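Local coordinates for protein alkaline phosphatase (Thermus thermophilus, PDB 7KWD) that probably removes phosphate groups from phosphorylated compounds as a homodimeric alkaline phosphatase that binds zinc and magnesium ions, at residues A[349-352]-A[353-356]; A[365-368]-A[369-373]. All coordinates share one frame; numbering follows the deposited sequence.

How the contacts relate
Both contacts are local, each within a single helix. Contact 1 lies on helix 349-356 and contact 2 on helix 362-373, the next helix along the chain. Their centres are 10 Å apart. The helices pack directly: Met352 CE reaches Phe369 CD1 at 3.4 Å, and Met352 CG lies 3.6 Å from Met372 SD. Lys373 adds a cation-pi interaction with Phe349, while its NZ is hydrogen-bonded to Ala347 O and salt-bridged to Asp282. Contact 1 is nearer the metal site, though the Glu350 side chain is still about 12 Å from a bound zinc ion. Contact 2 lies farther from the metal and active-site residues. The contacts are centred about 21 Å and 27 Å, respectively, from the centre of the chain.

Contact 1 of 2, residues A[349-352]-A[353-356]; sequences FEHM and LRVL
Glu350 and Arg354 both set CG trans to their own backbone nitrogen (chi1 167° and -166°), and their side chains run side by side off one flank of the helix. The glutamate chain stays extended beyond CG. The arginine bends at chi3, which swings its guanidinium back over the preceding turn. There NH2 of Arg354 meets OE1 of Glu350 at 3.3 Å, an i to i+4 salt bridge along one helix, whose hydrogen bond is weak. The carboxylate and guanidinium planes are turned 50° apart. The guanidinium also lies with one face over the carbonyl oxygen of Glu350. OE2 of Glu350 has its stronger partner elsewhere, in a salt bridge to Arg273. With an alanine here in place of Glu350, Arg273 would probably lose this carboxylate mate and the Arg354 guanidinium would be freer to turn. At the edge of the His351 ring, Arg354 NH1 stands 3.8 Å from His351 ND1, with the two planes nearly perpendicular. ND1 of His351 is buried here with no polar partner in the model. CG2 of Val355 packs 3.9 Å from His351 NE2. The helix keeps its i to i+4 backbone bonds, such as Val355 N to His351 O at 2.8 Å. Phe349, Met352 and Leu353 touch Met409 of helix 406-412, while His351 packs on Met372 of helix 362-373.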
loop_
_atom_site.group_PDB
_atom_site.type_symbol
_atom_site.label_atom_id
_atom_site.label_comp_id
_atom_site.label_asym_id
_atom_site.label_seq_id
_atom_site.Cartn_x
_atom_site.Cartn_y
_atom_site.Cartn_z
ATOM N N PHE A 349 -10.123 8.113 -19.098
ATOM C CA PHE A 349 -11.485 7.609 -19.251
ATOM C C PHE A 349 -12.508 8.746 -19.247
ATOM O O PHE A 349 -13.549 8.647 -19.900
ATOM C CB PHE A 349 -11.802 6.630 -18.119
ATOM C CG PHE A 349 -11.156 5.263 -18.257
ATOM C CD1 PHE A 349 -10.753 4.776 -19.488
ATOM C CD2 PHE A 349 -10.980 4.454 -17.140
ATOM C CE1 PHE A 349 -10.194 3.518 -19.594
ATOM C CE2 PHE A 349 -10.413 3.209 -17.246
ATOM C CZ PHE A 349 -10.029 2.735 -18.479
ATOM N N GLU A 350 -12.249 9.803 -18.480
ATOM C CA GLU A 350 -13.182 10.922 -18.368
ATOM C C GLU A 350 -13.306 11.648 -19.687
ATOM O O GLU A 350 -14.405 12.051 -20.093
ATOM C CB GLU A 350 -12.706 11.875 -17.271
ATOM C CG GLU A 350 -13.387 13.239 -17.241
ATOM C CD GLU A 350 -12.863 14.123 -16.102
ATOM O OE1 GLU A 350 -12.040 15.028 -16.370
ATOM O OE2 GLU A 350 -13.263 13.903 -14.939
ATOM N N HIS A 351 -12.180 11.825 -20.366
ATOM C CA HIS A 351 -12.193 12.494 -21.661
ATOM C C HIS A 351 -12.783 11.589 -22.725
ATOM O O HIS A 351 -13.642 12.016 -23.503
ATOM C CB HIS A 351 -10.785 12.909 -21.995
ATOM C CG HIS A 351 -10.652 13.641 -23.279
ATOM N ND1 HIS A 351 -10.785 15.006 -23.367
ATOM C CD2 HIS A 351 -10.358 13.202 -24.523
ATOM C CE1 HIS A 351 -10.571 15.378 -24.614
ATOM N NE2 HIS A 351 -10.305 14.303 -25.333
ATOM N N MET A 352 -12.383 10.316 -22.732
ATOM C CA MET A 352 -13.020 9.340 -23.604
ATOM C C MET A 352 -14.534 9.395 -23.463
ATOM O O MET A 352 -15.251 9.530 -24.455
ATOM C CB MET A 352 -12.490 7.937 -23.298
ATOM C CG MET A 352 -11.003 7.760 -23.701
ATOM S SD MET A 352 -10.198 6.237 -23.091
ATOM C CE MET A 352 -11.273 5.008 -23.957
ATOM N N LEU A 353 -15.043 9.308 -22.230
ATOM C CA LEU A 353 -16.488 9.341 -22.034
ATOM C C LEU A 353 -17.077 10.623 -22.614
ATOM O O LEU A 353 -18.135 10.612 -23.250
ATOM C CB LEU A 353 -16.811 9.231 -20.557
ATOM C CG LEU A 353 -17.313 7.921 -19.968
ATOM C CD1 LEU A 353 -17.191 6.738 -20.901
ATOM C CD2 LEU A 353 -16.594 7.601 -18.639
ATOM N N ARG A 354 -16.397 11.741 -22.418
ATOM C CA ARG A 354 -16.875 12.997 -22.981
ATOM C C ARG A 354 -16.943 12.905 -24.502
ATOM O O ARG A 354 -17.958 13.241 -25.111
ATOM C CB ARG A 354 -15.948 14.102 -22.495
ATOM C CG ARG A 354 -16.389 15.507 -22.657
ATOM C CD ARG A 354 -15.288 16.400 -22.079
ATOM N NE ARG A 354 -15.187 16.278 -20.619
ATOM C CZ ARG A 354 -14.051 16.247 -19.906
ATOM N NH1 ARG A 354 -12.836 16.310 -20.487
ATOM N NH2 ARG A 354 -14.144 16.152 -18.578
ATOM N N VAL A 355 -15.887 12.380 -25.120
ATOM C CA VAL A 355 -15.822 12.244 -26.571
ATOM C C VAL A 355 -16.928 11.334 -27.088
ATOM O O VAL A 355 -17.528 11.582 -28.141
ATOM C CB VAL A 355 -14.441 11.687 -26.979
ATOM C CG1 VAL A 355 -14.573 10.962 -28.308
ATOM C CG2 VAL A 355 -13.408 12.759 -27.015
ATOM N N LEU A 356 -17.160 10.232 -26.383
ATOM C CA LEU A 356 -18.101 9.214 -26.816
ATOM C C LEU A 356 -19.553 9.665 -26.711
ATOM O O LEU A 356 -20.415 9.153 -27.440
ATOM C CB LEU A 356 -17.896 7.972 -25.966
ATOM C CG LEU A 356 -16.659 7.140 -26.295
ATOM C CD1 LEU A 356 -16.507 6.055 -25.237
ATOM C CD2 LEU A 356 -16.764 6.540 -27.699
#

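Contact 2 of 2, residues A[365-368]-A[369-373]; sequences VKEA and FRAMK
Glu367 and Arg370, one helical turn apart, join their side chains in a two-point salt bridge. The arginine approaches side-on. Its NE meets Glu367 OE1 at 2.8 Å, and its NH2 meets Glu367 OE2 at 3.0 Å. Both oxygens are met on their syn side, and both lie close to the guanidinium plane. The carboxylate and guanidinium planes are still 31° apart, so the pair is twisted rather than flat. A bend at chi2 of Glu367 (56°) folds its carboxylate toward the next turn, and a bend at chi3 of Arg370 (57°) turns NE and NH2 to face it. Two bonds to separate oxygens should limit rotation of the guanidinium.

The apolar side chains pair at i to i+4. CG1 of Val365 lies 3.9 Å from CD1 of Phe369, and the two side chains point the same way. The Phe369 ring also turns an edge to Val365 O, with CD1 3.5 Å from that oxygen. The bent chain of Met372 returns its CE to 3.8 Å from Ala368 CB. The helix keeps its backbone bonds, including Phe369 N to Val365 O at 2.9 Å. Val365 packs on helix 379-391, and helix 349-356 lies against the same helix. This is the pattern of an amphipathic alpha helix, with an i to i+3 ion pair on its exposed flank and apolar residues facing neighbouring helices.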
loop_
_atom_site.group_PDB
_atom_site.type_symbol
_atom_site.label_atom_id
_atom_site.label_comp_id
_atom_site.label_asym_id
_atom_site.label_seq_id
_atom_site.Cartn_x
_atom_site.Cartn_y
_atom_site.Cartn_z
ATOM N N VAL A 365 -16.542 3.266 -29.449
ATOM C CA VAL A 365 -15.795 2.823 -28.274
ATOM C C VAL A 365 -14.454 2.237 -28.696
ATOM O O VAL A 365 -13.379 2.690 -28.271
ATOM C CB VAL A 365 -16.627 1.799 -27.481
ATOM C CG1 VAL A 365 -15.759 1.015 -26.462
ATOM C CG2 VAL A 365 -17.819 2.509 -26.817
ATOM N N LYS A 366 -14.509 1.217 -29.550
ATOM C CA LYS A 366 -13.301 0.543 -30.005
ATOM C C LYS A 366 -12.292 1.540 -30.547
ATOM O O LYS A 366 -11.092 1.447 -30.256
ATOM C CB LYS A 366 -13.692 -0.515 -31.044
ATOM C CG LYS A 366 -12.564 -1.370 -31.553
ATOM C CD LYS A 366 -13.059 -2.608 -32.358
ATOM C CE LYS A 366 -14.344 -3.221 -31.798
ATOM N NZ LYS A 366 -14.544 -4.647 -32.172
ATOM N N GLU A 367 -12.757 2.531 -31.297
ATOM C CA GLU A 367 -11.821 3.510 -31.827
ATOM C C GLU A 367 -11.261 4.385 -30.715
ATOM O O GLU A 367 -10.078 4.749 -30.748
ATOM C CB GLU A 367 -12.496 4.361 -32.900
ATOM C CG GLU A 367 -11.689 5.555 -33.379
ATOM C CD GLU A 367 -10.306 5.209 -33.906
ATOM O OE1 GLU A 367 -9.992 4.004 -34.100
ATOM O OE2 GLU A 367 -9.534 6.166 -34.126
ATOM N N ALA A 368 -12.094 4.734 -29.724
ATOM C CA ALA A 368 -11.625 5.574 -28.621
ATOM C C ALA A 368 -10.526 4.875 -27.823
ATOM O O ALA A 368 -9.480 5.468 -27.536
ATOM C CB ALA A 368 -12.796 5.946 -27.713
ATOM N N PHE A 369 -10.731 3.600 -27.494
ATOM C CA PHE A 369 -9.692 2.839 -26.808
ATOM C C PHE A 369 -8.420 2.721 -27.643
ATOM O O PHE A 369 -7.307 2.800 -27.099
ATOM C CB PHE A 369 -10.224 1.462 -26.447
ATOM C CG PHE A 369 -10.948 1.433 -25.140
ATOM C CD1 PHE A 369 -12.237 1.906 -25.056
ATOM C CD2 PHE A 369 -10.335 0.931 -23.993
ATOM C CE1 PHE A 369 -12.913 1.886 -23.849
ATOM C CE2 PHE A 369 -11.004 0.902 -22.787
ATOM C CZ PHE A 369 -12.301 1.387 -22.715
ATOM N N ARG A 370 -8.559 2.503 -28.958
ATOM C CA ARG A 370 -7.395 2.461 -29.835
ATOM C C ARG A 370 -6.642 3.781 -29.791
ATOM O O ARG A 370 -5.424 3.814 -29.591
ATOM C CB ARG A 370 -7.836 2.149 -31.273
ATOM C CG ARG A 370 -6.746 1.591 -32.223
ATOM C CD ARG A 370 -7.098 1.822 -33.719
ATOM N NE ARG A 370 -7.320 3.243 -34.007
ATOM C CZ ARG A 370 -6.353 4.159 -34.007
ATOM N NH1 ARG A 370 -5.109 3.788 -33.768
ATOM N NH2 ARG A 370 -6.620 5.442 -34.241
ATOM N N ALA A 371 -7.343 4.882 -29.981
ATOM C CA ALA A 371 -6.650 6.147 -30.130
ATOM C C ALA A 371 -6.123 6.700 -28.812
ATOM O O ALA A 371 -5.063 7.321 -28.793
ATOM C CB ALA A 371 -7.592 7.159 -30.777
ATOM N N MET A 372 -6.815 6.468 -27.707
ATOM C CA MET A 372 -6.475 7.134 -26.463
ATOM C C MET A 372 -5.861 6.223 -25.415
ATOM O O MET A 372 -5.176 6.731 -24.522
ATOM C CB MET A 372 -7.729 7.835 -25.916
ATOM C CG MET A 372 -8.158 9.017 -26.821
ATOM S SD MET A 372 -9.674 9.883 -26.327
ATOM C CE MET A 372 -10.856 9.179 -27.491
ATOM N N LYS A 373 -6.030 4.902 -25.533
ATOM C CA LYS A 373 -5.353 3.957 -24.656
ATOM C C LYS A 373 -4.352 3.031 -25.347
ATOM O O LYS A 373 -3.629 2.326 -24.645
ATOM C CB LYS A 373 -6.394 3.093 -23.920
ATOM C CG LYS A 373 -7.270 3.915 -22.948
ATOM C CD LYS A 373 -6.419 4.576 -21.854
ATOM C CE LYS A 373 -7.289 5.095 -20.684
ATOM N NZ LYS A 373 -6.556 6.173 -19.939
#